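Local coordinates for protein particle-associated glycoside hydrolase (Acinetobacter phage Fri1, PDB 6C72) that probably depolymerises the capsular polysaccharide of its Acinetobacter baumannii host during virus entry, as a zinc-binding viral tailspike with glycosidase activity, at residues Y391-G396 with G419-E424; Q441-V446 with P458-T463. One frame throughout, in Å; residues are numbered along the deposited sequence.

Contact 1 (Y391-G396 with G419-E424). With ZN (zinc ion), chain I.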
# COMPACT_ATOMS: atom_id res chain seq x y z
N TYR A 391 3.91 9.88 -26.98
CA TYR A 391 3.73 9.90 -25.53
C TYR A 391 4.57 8.80 -24.90
O TYR A 391 4.75 7.72 -25.47
CB TYR A 391 2.27 9.74 -25.17
CG TYR A 391 1.45 10.99 -25.35
CD1 TYR A 391 2.00 12.13 -25.93
CD2 TYR A 391 0.13 11.03 -24.94
CE1 TYR A 391 1.24 13.29 -26.09
CE2 TYR A 391 -0.63 12.18 -25.09
CZ TYR A 391 -0.08 13.29 -25.67
OH TYR A 391 -0.86 14.40 -25.82
N VAL A 392 5.10 9.09 -23.71
CA VAL A 392 6.07 8.21 -23.08
C VAL A 392 5.58 7.87 -21.68
O VAL A 392 4.98 8.71 -21.01
CB VAL A 392 7.48 8.85 -23.03
CG1 VAL A 392 8.53 7.85 -22.51
CG2 VAL A 392 7.87 9.39 -24.39
N ILE A 393 5.83 6.64 -21.25
CA ILE A 393 5.74 6.29 -19.85
C ILE A 393 7.14 6.45 -19.28
O ILE A 393 8.02 5.62 -19.52
CB ILE A 393 5.21 4.87 -19.63
CG1 ILE A 393 3.88 4.68 -20.35
CG2 ILE A 393 5.08 4.58 -18.14
CD1 ILE A 393 3.32 3.26 -20.25
N THR A 394 7.33 7.52 -18.51
CA THR A 394 8.66 7.91 -18.07
C THR A 394 9.24 6.91 -17.09
O THR A 394 10.42 6.56 -17.18
CB THR A 394 8.56 9.28 -17.44
OG1 THR A 394 8.11 10.19 -18.44
CG2 THR A 394 9.91 9.74 -16.93
N SER A 395 8.43 6.45 -16.14
CA SER A 395 8.93 5.51 -15.15
C SER A 395 7.76 4.73 -14.58
O SER A 395 6.59 5.13 -14.71
CB SER A 395 9.67 6.23 -14.02
OG SER A 395 8.80 7.13 -13.37
N GLY A 396 8.09 3.66 -13.89
CA GLY A 396 7.09 2.91 -13.18
C GLY A 396 7.48 1.46 -13.01
O GLY A 396 8.59 1.04 -13.33
N GLY A 419 14.11 3.36 -19.40
CA GLY A 419 14.68 2.33 -18.56
C GLY A 419 14.20 2.35 -17.13
O GLY A 419 14.42 1.37 -16.41
N ASP A 420 13.56 3.44 -16.71
CA ASP A 420 13.00 3.51 -15.37
C ASP A 420 11.59 2.93 -15.31
O ASP A 420 10.92 3.06 -14.29
CB ASP A 420 13.03 4.96 -14.87
CG ASP A 420 14.45 5.48 -14.74
OD1 ASP A 420 15.31 4.74 -14.19
OD2 ASP A 420 14.74 6.60 -15.21
N PHE A 421 11.14 2.29 -16.39
CA PHE A 421 9.92 1.48 -16.41
C PHE A 421 10.32 0.01 -16.23
O PHE A 421 10.94 -0.58 -17.13
CB PHE A 421 9.16 1.71 -17.72
CG PHE A 421 7.79 1.08 -17.77
CD1 PHE A 421 6.73 1.63 -17.05
CD2 PHE A 421 7.54 -0.02 -18.56
CE1 PHE A 421 5.46 1.06 -17.10
CE2 PHE A 421 6.27 -0.59 -18.61
CZ PHE A 421 5.22 -0.04 -17.88
N LEU A 422 10.00 -0.56 -15.08
CA LEU A 422 10.45 -1.90 -14.71
C LEU A 422 9.37 -2.93 -14.99
O LEU A 422 8.23 -2.80 -14.51
CB LEU A 422 10.85 -1.95 -13.23
CG LEU A 422 11.28 -3.32 -12.69
CD1 LEU A 422 12.46 -3.88 -13.48
CD2 LEU A 422 11.64 -3.23 -11.22
N ILE A 423 9.74 -3.97 -15.74
CA ILE A 423 8.85 -5.07 -16.12
C ILE A 423 9.39 -6.33 -15.46
O ILE A 423 10.45 -6.85 -15.84
CB ILE A 423 8.78 -5.21 -17.65
CG1 ILE A 423 8.20 -3.92 -18.25
CG2 ILE A 423 7.99 -6.47 -18.05
CD1 ILE A 423 8.12 -3.92 -19.74
N GLU A 424 8.66 -6.83 -14.46
CA GLU A 424 9.19 -7.83 -13.55
C GLU A 424 8.07 -8.70 -12.99
O GLU A 424 7.00 -8.19 -12.64
CB GLU A 424 9.94 -7.14 -12.41
CG GLU A 424 10.30 -8.03 -11.23
CD GLU A 424 11.06 -7.26 -10.16
OE1 GLU A 424 10.42 -6.48 -9.42
OE2 GLU A 424 12.31 -7.42 -10.08
ZN ZN I . 12.25 -6.75 -7.85
O HOH W 1 12.92 8.27 -15.67
O HOH W 2 14.58 -7.57 -7.88
O HOH W 3 12.09 -4.49 -7.82
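Successive coils of a parallel right-handed beta-helix, the fold expected of a tailspike depolymerase, meet here at a corner, where Gly396 and Phe421 form a parallel bridge. Gly396 is held by both its backbone N and its backbone O. Its N donates to Asp420 O at 2.9 Å, and its O accepts from Leu422 N at 2.8 Å in a nearly straight bond (171° at the hydrogen). Phe421 CA adds a C-H contact to the same Gly396 O. The backbone angles of Gly396 call for glycine, since a beta carbon would be jammed against the preceding carbonyl oxygen and would also lie close to Phe421 CD1.

On the buried side, Phe421 carries CG anti to the backbone N (chi1 -171°), and the CD1 and CE1 side of its ring meets Ile393 CG2 obliquely, with CD1 3.6 Å from that methyl. Ser395 C lies at the ring edge, and Phe398 of the strand 396-399 also packs on the ring. On the other face Ser395 CB stands 3.7 Å from Asp420 CB. Their polar ends have other partners: Ser395 OG bonds with Asp371 N, and Asp420 OD2 with Thr463 OG1. A water donates to Asp420 OD2 and, weakly, to Thr394 O.

Farther along strand 422-429, Glu424 chelates a zinc ion through both carboxylate oxygens, OE1 at 2.4 Å and OE2 at 2.3 Å from the metal, with two waters completing the ligands seen. Backbone hydrogen bonds thus join the coils, Ile393 and Phe421 pack on the buried side, and Asp420 bonds to water and Thr463, while the two-oxygen grip on zinc fixes how the Glu424 carboxylate is turned.

Contact 2 (Q441-V446 with P458-T463)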
# COMPACT_ATOMS: atom_id res chain seq x y z
N GLN A 441 13.86 -0.63 -24.48
CA GLN A 441 13.84 0.54 -23.62
C GLN A 441 13.67 0.20 -22.15
O GLN A 441 14.37 0.76 -21.31
CB GLN A 441 12.71 1.48 -24.03
CG GLN A 441 12.83 2.07 -25.40
CD GLN A 441 11.60 2.87 -25.76
OE1 GLN A 441 10.49 2.55 -25.30
NE2 GLN A 441 11.77 3.90 -26.56
N ALA A 442 12.73 -0.68 -21.83
CA ALA A 442 12.38 -0.92 -20.44
C ALA A 442 13.45 -1.76 -19.74
O ALA A 442 14.26 -2.43 -20.37
CB ALA A 442 11.03 -1.63 -20.34
N SER A 443 13.42 -1.70 -18.41
CA SER A 443 14.16 -2.65 -17.60
C SER A 443 13.31 -3.89 -17.41
O SER A 443 12.12 -3.80 -17.10
CB SER A 443 14.54 -2.04 -16.25
OG SER A 443 15.60 -1.12 -16.41
N PHE A 444 13.92 -5.05 -17.62
CA PHE A 444 13.28 -6.35 -17.45
C PHE A 444 14.00 -7.10 -16.34
O PHE A 444 15.22 -7.28 -16.40
CB PHE A 444 13.36 -7.18 -18.74
CG PHE A 444 12.49 -6.66 -19.85
CD1 PHE A 444 12.94 -5.64 -20.68
CD2 PHE A 444 11.25 -7.23 -20.10
CE1 PHE A 444 12.13 -5.17 -21.72
CE2 PHE A 444 10.44 -6.77 -21.13
CZ PHE A 444 10.88 -5.74 -21.94
N GLY A 445 13.24 -7.54 -15.34
CA GLY A 445 13.72 -8.51 -14.37
C GLY A 445 13.35 -9.92 -14.78
O GLY A 445 13.24 -10.24 -15.97
N VAL A 446 13.18 -10.79 -13.79
CA VAL A 446 12.62 -12.10 -14.06
C VAL A 446 11.17 -11.95 -14.51
O VAL A 446 10.40 -11.20 -13.90
CB VAL A 446 12.71 -12.99 -12.81
CG1 VAL A 446 11.95 -14.29 -13.05
CG2 VAL A 446 14.16 -13.28 -12.46
N PRO A 458 16.53 -10.86 -18.91
CA PRO A 458 16.58 -9.74 -17.96
C PRO A 458 17.70 -8.78 -18.34
O PRO A 458 18.78 -9.20 -18.74
CB PRO A 458 16.84 -10.42 -16.61
CG PRO A 458 16.35 -11.86 -16.82
CD PRO A 458 16.67 -12.17 -18.24
N VAL A 459 17.42 -7.49 -18.23
CA VAL A 459 18.38 -6.45 -18.60
C VAL A 459 18.05 -5.20 -17.81
O VAL A 459 16.89 -4.79 -17.72
CB VAL A 459 18.36 -6.19 -20.12
CG1 VAL A 459 16.94 -5.91 -20.63
CG2 VAL A 459 19.30 -5.06 -20.49
N ASP A 460 19.08 -4.60 -17.21
CA ASP A 460 18.92 -3.40 -16.39
C ASP A 460 19.21 -2.16 -17.23
O ASP A 460 20.28 -2.05 -17.84
CB ASP A 460 19.84 -3.45 -15.17
CG ASP A 460 19.54 -2.35 -14.15
OD1 ASP A 460 18.45 -1.70 -14.25
OD2 ASP A 460 20.41 -2.12 -13.27
N ARG A 461 18.24 -1.24 -17.27
CA ARG A 461 18.38 0.03 -17.97
C ARG A 461 17.98 1.20 -17.07
O ARG A 461 17.69 2.31 -17.56
CB ARG A 461 17.55 0.02 -19.27
CG ARG A 461 17.85 -1.18 -20.19
CD ARG A 461 17.19 -1.07 -21.55
NE ARG A 461 17.64 -2.10 -22.48
CZ ARG A 461 16.85 -3.06 -22.98
NH1 ARG A 461 15.57 -3.11 -22.64
NH2 ARG A 461 17.34 -3.96 -23.83
N ARG A 462 17.95 0.98 -15.76
CA ARG A 462 17.52 2.03 -14.85
C ARG A 462 18.60 3.10 -14.70
O ARG A 462 19.81 2.82 -14.77
CB ARG A 462 17.18 1.43 -13.49
CG ARG A 462 15.94 0.54 -13.48
CD ARG A 462 15.86 -0.24 -12.16
NE ARG A 462 17.03 -1.10 -12.05
CZ ARG A 462 17.56 -1.50 -10.89
NH1 ARG A 462 17.02 -1.11 -9.74
NH2 ARG A 462 18.64 -2.28 -10.90
N THR A 463 18.15 4.33 -14.46
CA THR A 463 19.07 5.45 -14.33
C THR A 463 19.93 5.33 -13.08
O THR A 463 21.11 5.69 -13.10
CB THR A 463 18.29 6.77 -14.33
OG1 THR A 463 17.56 6.89 -15.56
CG2 THR A 463 19.22 7.95 -14.20
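Phe444 and Val459 form a single antiparallel, hydrogen-bonded pair, although the touching parts of their segments, 441-445 and 458-462, run 120° apart end to end. Phe444 N donates to Val459 O at 3.0 Å, and Val459 N returns a bond of 2.9 Å to Phe444 O. Beyond this bridge side chains take over. Ser443 OG, anti to the carbonyl carbon (chi1 -75°), accepts from Arg461 N at 2.8 Å and also bonds with Gly419 O.

Arg461, extended from CG to NE, runs past the carbonyl of Ala442, where NH1 donates to Ala442 O at 2.7 Å with a bent angle of 137°; NH1 also reaches Ala439 O. Val459 CG1 lies over one face of the Arg461 guanidinium, offset toward its rim, and 4.0 Å from Phe444 CD1, while the ring and guanidinium planes stand nearly perpendicular (89°). Asp460 OD1 closes an Asx turn with Arg462 N and takes Arg462 NE at 2.7 Å from the opposite face of the carboxylate; NH2 binds OD2, giving a side-on, two-point salt bridge. Tyr468 OH of the third subunit also bonds to Asp460 OD2.

Strand 443-444 lies between strand 422-429, bonded through Ile423, and the loop 458-463, which follows strand 448-450 and faces the third subunit.

Overall arrangement
Contacts 1 and 2 follow one another along the chain, the first closing before the second opens, and their centres lie about 9 Å apart. They share neighbouring parallel strands, 422-429 and 443-444, and touch directly: Ile423 N lies 2.7 Å from Ser443 O, a probable hydrogen bond. Contact 1 joins consecutive coils, whereas contact 2 lays a loop without regular secondary structure against strand 443-444, near the end of the parallel strands, of which 448-450 follows it; antiparallel sheets begin with strand 475-478. The pair illustrates how a solenoid ends: repeated parallel bonding gives way to an antiparallel bridge and side-chain bonds, where neighbouring subunits of the trimer also meet.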